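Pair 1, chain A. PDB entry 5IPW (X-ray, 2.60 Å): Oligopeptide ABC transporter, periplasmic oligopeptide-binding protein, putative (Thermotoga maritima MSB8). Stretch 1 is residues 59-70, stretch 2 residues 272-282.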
# COMPACT_ATOMS: atom_id res chain seq x y z
N PHE A 59 13.36 -12.89 24.25
CA PHE A 59 12.64 -11.79 24.87
C PHE A 59 13.60 -10.73 25.38
O PHE A 59 14.67 -11.04 25.92
CB PHE A 59 11.83 -12.30 26.07
CG PHE A 59 10.56 -12.99 25.70
CD1 PHE A 59 9.57 -12.32 25.00
CD2 PHE A 59 10.34 -14.31 26.09
CE1 PHE A 59 8.39 -12.96 24.67
CE2 PHE A 59 9.16 -14.96 25.76
CZ PHE A 59 8.18 -14.28 25.05
N GLY A 60 13.20 -9.47 25.21
CA GLY A 60 13.84 -8.36 25.89
C GLY A 60 14.15 -7.21 24.97
O GLY A 60 13.83 -7.24 23.78
N GLY A 61 14.77 -6.18 25.55
CA GLY A 61 15.39 -5.11 24.79
C GLY A 61 14.53 -3.90 24.55
O GLY A 61 13.30 -3.93 24.74
N THR A 62 15.19 -2.81 24.14
CA THR A 62 14.52 -1.58 23.76
C THR A 62 14.95 -1.26 22.34
O THR A 62 16.13 -1.09 22.06
CB THR A 62 14.85 -0.40 24.70
OG1 THR A 62 14.37 -0.69 26.02
CG2 THR A 62 14.18 0.88 24.23
N TRP A 63 13.96 -1.17 21.48
CA TRP A 63 14.14 -0.93 20.07
C TRP A 63 14.17 0.58 19.85
O TRP A 63 13.15 1.26 19.98
CB TRP A 63 12.99 -1.62 19.31
CG TRP A 63 12.83 -1.35 17.86
CD1 TRP A 63 13.66 -0.66 17.02
CD2 TRP A 63 11.75 -1.82 17.05
NE1 TRP A 63 13.15 -0.65 15.73
CE2 TRP A 63 11.98 -1.36 15.73
CE3 TRP A 63 10.61 -2.60 17.31
CZ2 TRP A 63 11.11 -1.65 14.68
CZ3 TRP A 63 9.75 -2.87 16.27
CH2 TRP A 63 10.00 -2.40 14.97
N ARG A 64 15.36 1.09 19.51
CA ARG A 64 15.58 2.51 19.31
C ARG A 64 15.25 2.94 17.90
O ARG A 64 15.81 2.42 16.94
CB ARG A 64 17.03 2.87 19.61
CG ARG A 64 17.47 2.55 21.04
CD ARG A 64 18.96 2.69 21.21
NE ARG A 64 19.68 1.72 20.39
CZ ARG A 64 20.97 1.78 20.07
NH1 ARG A 64 21.74 2.78 20.52
NH2 ARG A 64 21.50 0.84 19.30
N ARG A 65 14.32 3.89 17.80
CA ARG A 65 14.02 4.55 16.53
C ARG A 65 14.04 6.06 16.71
O ARG A 65 14.27 6.57 17.82
CB ARG A 65 12.64 4.13 16.04
CG ARG A 65 12.38 2.64 15.93
CD ARG A 65 10.97 2.39 15.38
NE ARG A 65 11.00 1.92 13.99
CZ ARG A 65 10.32 2.44 12.97
NH1 ARG A 65 9.52 3.48 13.13
NH2 ARG A 65 10.43 1.89 11.76
N VAL A 66 13.77 6.77 15.63
CA VAL A 66 13.62 8.22 15.68
C VAL A 66 12.38 8.65 14.90
O VAL A 66 12.06 8.06 13.86
CB VAL A 66 14.87 8.95 15.11
CG1 VAL A 66 16.09 8.64 15.95
CG2 VAL A 66 15.13 8.58 13.66
N TRP A 67 11.69 9.67 15.39
CA TRP A 67 10.55 10.26 14.66
C TRP A 67 10.50 11.80 14.75
O TRP A 67 11.23 12.43 15.52
CB TRP A 67 9.23 9.64 15.14
CG TRP A 67 8.69 10.17 16.44
CD1 TRP A 67 9.39 10.64 17.51
CD2 TRP A 67 7.31 10.24 16.81
NE1 TRP A 67 8.54 11.01 18.52
CE2 TRP A 67 7.25 10.78 18.12
CE3 TRP A 67 6.11 9.91 16.16
CZ2 TRP A 67 6.04 10.99 18.79
CZ3 TRP A 67 4.91 10.12 16.83
CH2 TRP A 67 4.89 10.66 18.13
N LYS A 68 9.60 12.37 13.95
CA LYS A 68 9.41 13.82 13.87
C LYS A 68 8.26 14.34 14.75
O LYS A 68 7.59 15.32 14.40
CB LYS A 68 9.18 14.22 12.41
CG LYS A 68 10.40 13.99 11.54
CD LYS A 68 10.10 14.25 10.07
CE LYS A 68 11.37 14.17 9.24
NZ LYS A 68 11.07 14.21 7.79
N GLY A 69 8.03 13.68 15.89
CA GLY A 69 6.98 14.05 16.83
C GLY A 69 5.57 13.71 16.36
O GLY A 69 5.40 13.05 15.32
N PRO A 70 4.55 14.17 17.10
CA PRO A 70 3.14 13.86 16.86
C PRO A 70 2.71 13.92 15.39
O PRO A 70 1.85 13.16 14.97
CB PRO A 70 2.42 14.94 17.66
CG PRO A 70 3.32 15.18 18.82
CD PRO A 70 4.72 15.00 18.31
N PRO A 272 4.91 -9.41 21.78
CA PRO A 272 6.14 -9.29 20.98
C PRO A 272 7.36 -9.82 21.71
O PRO A 272 7.29 -10.07 22.89
CB PRO A 272 6.27 -7.78 20.76
CG PRO A 272 5.53 -7.16 21.89
CD PRO A 272 4.39 -8.10 22.19
N TYR A 273 8.46 -9.99 21.01
CA TYR A 273 9.71 -10.34 21.66
C TYR A 273 10.27 -9.13 22.40
O TYR A 273 10.75 -9.24 23.53
CB TYR A 273 10.73 -10.76 20.62
CG TYR A 273 10.46 -12.10 19.95
CD1 TYR A 273 10.39 -13.27 20.68
CD2 TYR A 273 10.34 -12.18 18.57
CE1 TYR A 273 10.19 -14.49 20.06
CE2 TYR A 273 10.15 -13.39 17.95
CZ TYR A 273 10.06 -14.53 18.70
OH TYR A 273 9.89 -15.73 18.06
N ILE A 274 10.17 -7.98 21.76
CA ILE A 274 10.76 -6.74 22.24
C ILE A 274 9.89 -6.11 23.34
O ILE A 274 8.67 -6.00 23.19
CB ILE A 274 10.97 -5.78 21.06
CG1 ILE A 274 11.95 -6.42 20.07
CG2 ILE A 274 11.50 -4.43 21.54
CD1 ILE A 274 12.01 -5.74 18.73
N ASP A 275 10.52 -5.70 24.44
CA ASP A 275 9.82 -5.17 25.60
C ASP A 275 9.35 -3.73 25.39
O ASP A 275 8.21 -3.37 25.74
CB ASP A 275 10.72 -5.22 26.84
CG ASP A 275 10.87 -6.62 27.42
OD1 ASP A 275 10.02 -7.50 27.15
OD2 ASP A 275 11.83 -6.84 28.19
N TYR A 276 10.23 -2.91 24.83
CA TYR A 276 9.95 -1.50 24.63
C TYR A 276 10.45 -1.04 23.27
O TYR A 276 11.46 -1.53 22.78
CB TYR A 276 10.67 -0.66 25.68
CG TYR A 276 10.22 -0.92 27.09
CD1 TYR A 276 9.15 -0.23 27.63
CD2 TYR A 276 10.87 -1.83 27.88
CE1 TYR A 276 8.73 -0.46 28.93
CE2 TYR A 276 10.48 -2.07 29.18
CZ TYR A 276 9.40 -1.39 29.70
OH TYR A 276 9.00 -1.64 30.99
N VAL A 277 9.74 -0.09 22.67
CA VAL A 277 10.23 0.58 21.49
C VAL A 277 10.16 2.07 21.76
O VAL A 277 9.10 2.60 22.12
CB VAL A 277 9.52 0.15 20.18
CG1 VAL A 277 8.13 -0.40 20.44
CG2 VAL A 277 9.47 1.28 19.16
N ARG A 278 11.30 2.74 21.62
CA ARG A 278 11.40 4.16 21.94
C ARG A 278 11.78 4.99 20.72
O ARG A 278 12.74 4.68 20.01
CB ARG A 278 12.35 4.40 23.13
CG ARG A 278 13.75 4.92 22.85
CD ARG A 278 14.62 4.71 24.08
NE ARG A 278 15.45 5.86 24.43
CZ ARG A 278 16.66 6.14 23.94
NH1 ARG A 278 17.23 5.39 23.01
NH2 ARG A 278 17.30 7.22 24.37
N HIS A 279 10.98 6.02 20.47
CA HIS A 279 11.27 6.99 19.42
C HIS A 279 11.83 8.26 20.06
O HIS A 279 11.24 8.79 21.01
CB HIS A 279 10.01 7.34 18.64
CG HIS A 279 9.47 6.20 17.83
ND1 HIS A 279 8.90 5.09 18.40
CD2 HIS A 279 9.42 6.02 16.49
CE1 HIS A 279 8.52 4.26 17.44
NE2 HIS A 279 8.81 4.80 16.28
N GLU A 280 12.97 8.72 19.55
CA GLU A 280 13.49 10.03 19.90
C GLU A 280 12.96 11.08 18.93
O GLU A 280 12.99 10.89 17.71
CB GLU A 280 15.02 10.03 19.86
CG GLU A 280 15.62 11.29 20.46
CD GLU A 280 17.13 11.21 20.65
OE1 GLU A 280 17.70 10.10 20.67
OE2 GLU A 280 17.73 12.29 20.79
N TYR A 281 12.45 12.19 19.47
CA TYR A 281 12.08 13.32 18.63
C TYR A 281 13.35 13.87 17.97
O TYR A 281 14.38 14.04 18.61
CB TYR A 281 11.36 14.44 19.40
CG TYR A 281 11.12 15.66 18.53
CD1 TYR A 281 9.99 15.76 17.73
CD2 TYR A 281 12.07 16.69 18.46
CE1 TYR A 281 9.78 16.86 16.90
CE2 TYR A 281 11.87 17.80 17.64
CZ TYR A 281 10.73 17.88 16.86
OH TYR A 281 10.54 18.97 16.04
N VAL A 282 13.26 14.12 16.67
CA VAL A 282 14.37 14.70 15.93
C VAL A 282 13.86 15.85 15.07
O VAL A 282 12.70 15.87 14.65
CB VAL A 282 15.10 13.66 15.06
CG1 VAL A 282 15.79 12.62 15.92
CG2 VAL A 282 14.14 13.01 14.06

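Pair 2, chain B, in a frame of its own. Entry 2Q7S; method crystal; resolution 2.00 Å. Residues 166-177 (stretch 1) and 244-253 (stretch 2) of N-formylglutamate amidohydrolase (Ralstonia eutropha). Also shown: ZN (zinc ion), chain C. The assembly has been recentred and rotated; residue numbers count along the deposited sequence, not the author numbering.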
# COMPACT_ATOMS: atom_id res chain seq x y z
N VAL B 166 -13.57 0.60 -12.59
CA VAL B 166 -12.48 1.20 -11.86
C VAL B 166 -11.30 0.21 -11.79
O VAL B 166 -11.44 -1.02 -11.73
CB VAL B 166 -12.95 1.65 -10.43
CG1 VAL B 166 -13.38 0.45 -9.58
CG2 VAL B 166 -11.89 2.50 -9.74
N TRP B 167 -10.12 0.78 -11.80
CA TRP B 167 -8.87 0.03 -11.64
C TRP B 167 -8.12 0.68 -10.50
O TRP B 167 -7.74 1.87 -10.58
CB TRP B 167 -8.05 0.06 -12.93
CG TRP B 167 -8.61 -0.80 -14.05
CD1 TRP B 167 -8.26 -2.08 -14.35
CD2 TRP B 167 -9.65 -0.44 -14.98
NE1 TRP B 167 -8.98 -2.53 -15.42
CE2 TRP B 167 -9.85 -1.55 -15.82
CE3 TRP B 167 -10.43 0.71 -15.16
CZ2 TRP B 167 -10.80 -1.55 -16.83
CZ3 TRP B 167 -11.37 0.71 -16.17
CH2 TRP B 167 -11.55 -0.41 -16.99
N HIS B 168 -7.99 -0.07 -9.40
CA HIS B 168 -7.33 0.36 -8.19
C HIS B 168 -5.93 -0.28 -8.09
O HIS B 168 -5.82 -1.48 -8.24
CB HIS B 168 -8.18 -0.07 -7.02
CG HIS B 168 -7.48 0.06 -5.71
ND1 HIS B 168 -7.41 -0.96 -4.80
CD2 HIS B 168 -6.81 1.10 -5.17
CE1 HIS B 168 -6.75 -0.55 -3.73
NE2 HIS B 168 -6.39 0.71 -3.93
N LEU B 169 -4.89 0.53 -7.87
CA LEU B 169 -3.51 0.04 -7.57
C LEU B 169 -3.19 0.38 -6.11
O LEU B 169 -3.28 1.51 -5.68
CB LEU B 169 -2.47 0.62 -8.51
CG LEU B 169 -2.68 0.51 -10.04
CD1 LEU B 169 -1.48 1.10 -10.84
CD2 LEU B 169 -2.97 -0.93 -10.46
N ASN B 170 -2.85 -0.64 -5.35
CA ASN B 170 -2.40 -0.55 -3.97
C ASN B 170 -0.86 -0.68 -3.97
O ASN B 170 -0.31 -1.70 -4.37
CB ASN B 170 -3.12 -1.70 -3.19
CG ASN B 170 -2.92 -1.63 -1.71
OD1 ASN B 170 -2.28 -2.51 -1.12
ND2 ASN B 170 -3.48 -0.62 -1.08
N LEU B 171 -0.15 0.37 -3.55
CA LEU B 171 1.23 0.55 -3.88
C LEU B 171 2.12 0.37 -2.66
O LEU B 171 1.87 0.99 -1.63
CB LEU B 171 1.44 1.99 -4.46
CG LEU B 171 0.56 2.35 -5.67
CD1 LEU B 171 0.75 3.82 -6.12
CD2 LEU B 171 0.80 1.41 -6.83
N HIS B 172 3.21 -0.41 -2.82
CA HIS B 172 4.09 -0.77 -1.71
C HIS B 172 5.53 -0.88 -2.14
O HIS B 172 5.86 -0.87 -3.33
CB HIS B 172 3.68 -2.14 -1.10
CG HIS B 172 2.32 -2.13 -0.56
ND1 HIS B 172 2.06 -1.92 0.78
CD2 HIS B 172 1.13 -2.19 -1.18
CE1 HIS B 172 0.76 -1.88 0.95
NE2 HIS B 172 0.17 -2.04 -0.22
N SER B 173 6.38 -0.92 -1.14
CA SER B 173 7.73 -1.46 -1.30
C SER B 173 8.03 -2.48 -0.19
O SER B 173 7.46 -2.45 0.88
CB SER B 173 8.76 -0.33 -1.28
OG SER B 173 8.87 0.22 0.00
N MSE B 174 9.01 -3.30 -0.44
CA MSE B 174 9.32 -4.39 0.43
C MSE B 174 10.84 -4.51 0.62
O MSE B 174 11.63 -4.17 -0.30
CB MSE B 174 8.71 -5.68 -0.17
CG MSE B 174 9.01 -5.87 -1.62
SE MSE B 174 8.39 -7.58 -2.33
CE MSE B 174 9.42 -7.28 -3.93
N PRO B 175 11.26 -5.00 1.79
CA PRO B 175 12.67 -5.22 2.05
C PRO B 175 13.22 -6.42 1.32
O PRO B 175 12.47 -7.31 0.88
CB PRO B 175 12.71 -5.43 3.57
CG PRO B 175 11.40 -5.99 3.87
CD PRO B 175 10.43 -5.36 2.95
N ASN B 176 14.54 -6.46 1.19
CA ASN B 176 15.17 -7.50 0.44
C ASN B 176 14.96 -8.87 1.10
O ASN B 176 14.87 -9.91 0.45
CB ASN B 176 16.65 -7.17 0.28
CG ASN B 176 17.13 -7.34 -1.14
OD1 ASN B 176 16.36 -7.27 -2.09
ND2 ASN B 176 18.42 -7.59 -1.29
N ASN B 177 14.83 -8.85 2.42
CA ASN B 177 14.58 -10.06 3.17
C ASN B 177 13.11 -10.28 3.49
O ASN B 177 12.80 -10.86 4.51
CB ASN B 177 15.46 -10.08 4.43
CG ASN B 177 15.10 -9.01 5.43
OD1 ASN B 177 14.24 -8.17 5.19
ND2 ASN B 177 15.74 -9.06 6.59
N ARG B 244 -14.86 -3.85 -11.26
CA ARG B 244 -14.07 -3.22 -10.22
C ARG B 244 -12.84 -4.10 -10.09
O ARG B 244 -12.96 -5.31 -9.95
CB ARG B 244 -14.83 -3.15 -8.91
CG ARG B 244 -16.15 -2.38 -8.97
CD ARG B 244 -17.03 -2.74 -7.83
NE ARG B 244 -18.16 -1.81 -7.70
CZ ARG B 244 -18.11 -0.64 -7.07
NH1 ARG B 244 -16.99 -0.22 -6.50
NH2 ARG B 244 -19.18 0.14 -7.00
N ASN B 245 -11.67 -3.50 -10.17
CA ASN B 245 -10.40 -4.23 -10.24
C ASN B 245 -9.43 -3.68 -9.21
O ASN B 245 -9.32 -2.48 -9.04
CB ASN B 245 -9.78 -4.08 -11.65
CG ASN B 245 -10.72 -4.55 -12.75
OD1 ASN B 245 -10.83 -5.74 -13.03
ND2 ASN B 245 -11.48 -3.61 -13.31
N SER B 246 -8.70 -4.57 -8.57
CA SER B 246 -7.68 -4.16 -7.62
C SER B 246 -6.44 -5.05 -7.81
O SER B 246 -6.50 -6.33 -7.94
CB SER B 246 -8.23 -4.27 -6.20
OG SER B 246 -7.47 -3.58 -5.23
N LEU B 247 -5.31 -4.38 -7.76
CA LEU B 247 -3.98 -5.01 -7.88
C LEU B 247 -3.00 -4.44 -6.84
O LEU B 247 -2.78 -3.24 -6.80
CB LEU B 247 -3.45 -4.75 -9.30
CG LEU B 247 -2.08 -5.38 -9.64
CD1 LEU B 247 -2.20 -6.92 -9.57
CD2 LEU B 247 -1.67 -4.88 -11.04
N GLN B 248 -2.40 -5.29 -5.99
CA GLN B 248 -1.37 -4.80 -5.07
C GLN B 248 -0.03 -4.88 -5.80
O GLN B 248 0.29 -5.90 -6.39
CB GLN B 248 -1.36 -5.64 -3.81
CG GLN B 248 -0.55 -5.06 -2.68
CD GLN B 248 -0.84 -5.71 -1.34
OE1 GLN B 248 -1.99 -5.94 -0.97
NE2 GLN B 248 0.22 -6.02 -0.61
N ILE B 249 0.75 -3.81 -5.79
CA ILE B 249 2.09 -3.81 -6.43
C ILE B 249 3.19 -3.50 -5.42
O ILE B 249 3.20 -2.40 -4.77
CB ILE B 249 2.21 -2.74 -7.58
CG1 ILE B 249 1.08 -2.94 -8.61
CG2 ILE B 249 3.61 -2.82 -8.21
CD1 ILE B 249 1.18 -2.03 -9.87
N GLU B 250 4.16 -4.42 -5.33
CA GLU B 250 5.27 -4.31 -4.36
C GLU B 250 6.62 -4.16 -5.05
O GLU B 250 6.93 -4.93 -5.89
CB GLU B 250 5.30 -5.56 -3.48
CG GLU B 250 4.05 -5.84 -2.70
CD GLU B 250 4.14 -5.47 -1.26
OE1 GLU B 250 5.21 -5.01 -0.81
OE2 GLU B 250 3.11 -5.62 -0.56
N ILE B 251 7.40 -3.15 -4.67
CA ILE B 251 8.69 -2.87 -5.23
C ILE B 251 9.82 -3.21 -4.23
O ILE B 251 9.87 -2.69 -3.10
CB ILE B 251 8.78 -1.34 -5.60
CG1 ILE B 251 7.69 -0.97 -6.60
CG2 ILE B 251 10.12 -0.94 -6.14
CD1 ILE B 251 7.72 0.48 -6.97
N ARG B 252 10.76 -4.04 -4.67
CA ARG B 252 11.96 -4.34 -3.88
C ARG B 252 12.73 -3.01 -3.60
O ARG B 252 13.26 -2.34 -4.48
CB ARG B 252 12.84 -5.34 -4.62
CG ARG B 252 13.87 -6.11 -3.81
CD ARG B 252 14.43 -7.29 -4.62
NE ARG B 252 15.16 -6.89 -5.84
CZ ARG B 252 16.47 -6.66 -5.87
NH1 ARG B 252 17.20 -6.73 -4.76
NH2 ARG B 252 17.07 -6.35 -7.00
N ARG B 253 12.83 -2.66 -2.33
CA ARG B 253 13.37 -1.39 -1.85
C ARG B 253 14.75 -0.99 -2.33
O ARG B 253 14.93 0.20 -2.61
CB ARG B 253 13.31 -1.36 -0.31
CG ARG B 253 11.93 -1.01 0.21
CD ARG B 253 11.81 -1.28 1.71
NE ARG B 253 10.43 -1.20 2.19
CZ ARG B 253 10.09 -1.61 3.41
NH1 ARG B 253 11.01 -2.05 4.23
NH2 ARG B 253 8.85 -1.52 3.81
ZN ZN C . 3.44 -1.75 2.19

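At the matched positions R65(A) and H172(B), the same point on the first strand serves two different ends. In pair 1 the arginine lies along its neighbour: R65(A) CB sits 4.0 Å from the centroid of the H279(A) ring, over its face, and R65(A) NH1 donates a weak hydrogen bond to H279(A) NE2 (3.5 Å). In pair 2 H172(B) ND1 binds the zinc ion at 2.0 Å, together with two ligand atoms from elsewhere in the structure, while H172(B) NE2 donates to N170(B) OD1 (2.7 Å), a bond within its own strand that helps fix the ring.

The backbone beneath is shared. Two parallel strands cross at -34° in pair 1 and -28° in pair 2, their axes approaching to 4.1 Å in both, and 14 central residues superpose with an RMSD of 0.5 Å. From the bond of Y276(A) N to G61(A) O onward the ladder matches rung for rung: W63(A) N to Y276(A) O (2.8 Å) corresponds to N170(B) N to L247(B) O (3.0 Å), and R65(A) N to R278(A) O (2.8 Å) to H172(B) N to I249(B) O (2.8 Å). A weak extra bond, D275(A) N to G61(A) O (3.3 Å), is found in pair 1 alone.

On the face carrying R65(A), pair 1 packs rings and aliphatic groups. W63(A) CE3 meets I274(A) CD1 at 3.7 Å, and H279(A) CB lies over the five-membered ring of W67(A), 3.9 Å from its centroid. The equivalents of W63(A) and V277(A) in pair 2 are N170(B) and Q248(B), so polar groups fill this space: Q248(B) NE2 lies over one face of the H172(B) ring and donates to E250(B) OE2 (2.9 Å). E250(B) matches H279(A), their side-chain centres only 0.4 Å apart, yet E250(B) OE1 approaches H172(B) CB (3.3 Å) and M174(B) CB (3.6 Å). M174(B), a selenomethionine, replaces W67(A) and brings its CE to 4.0 Å from R252(B) CB.

On the face carrying T62(A), the larger part of pair 2 is apolar. T62(A) and R278(A) meet through T62(A) CG2 and R278(A) CD (3.9 Å), whereas their counterparts L169(B) and I249(B) make an apolar contact between L169(B) CD1 and I249(B) CD1 (4.2 Å). R64(A) CG lies near R278(A) NH1 (3.5 Å); at the same places L171(B) CD2 faces I249(B) CB at 4.4 Å. Just past the second strands the contrast runs the other way: V66(A) CB packs on V282(A) CG1 (3.9 Å), but S173(B) OG accepts a hydrogen bond from R253(B) NE (3.0 Å).

At the start, G61(A) matches H168(B): the glycine's phi of 94° and psi of 165° would jam a CB against the preceding carbonyl, while H168(B) ND1 hydrogen-bonds S246(B) OG (2.7 Å).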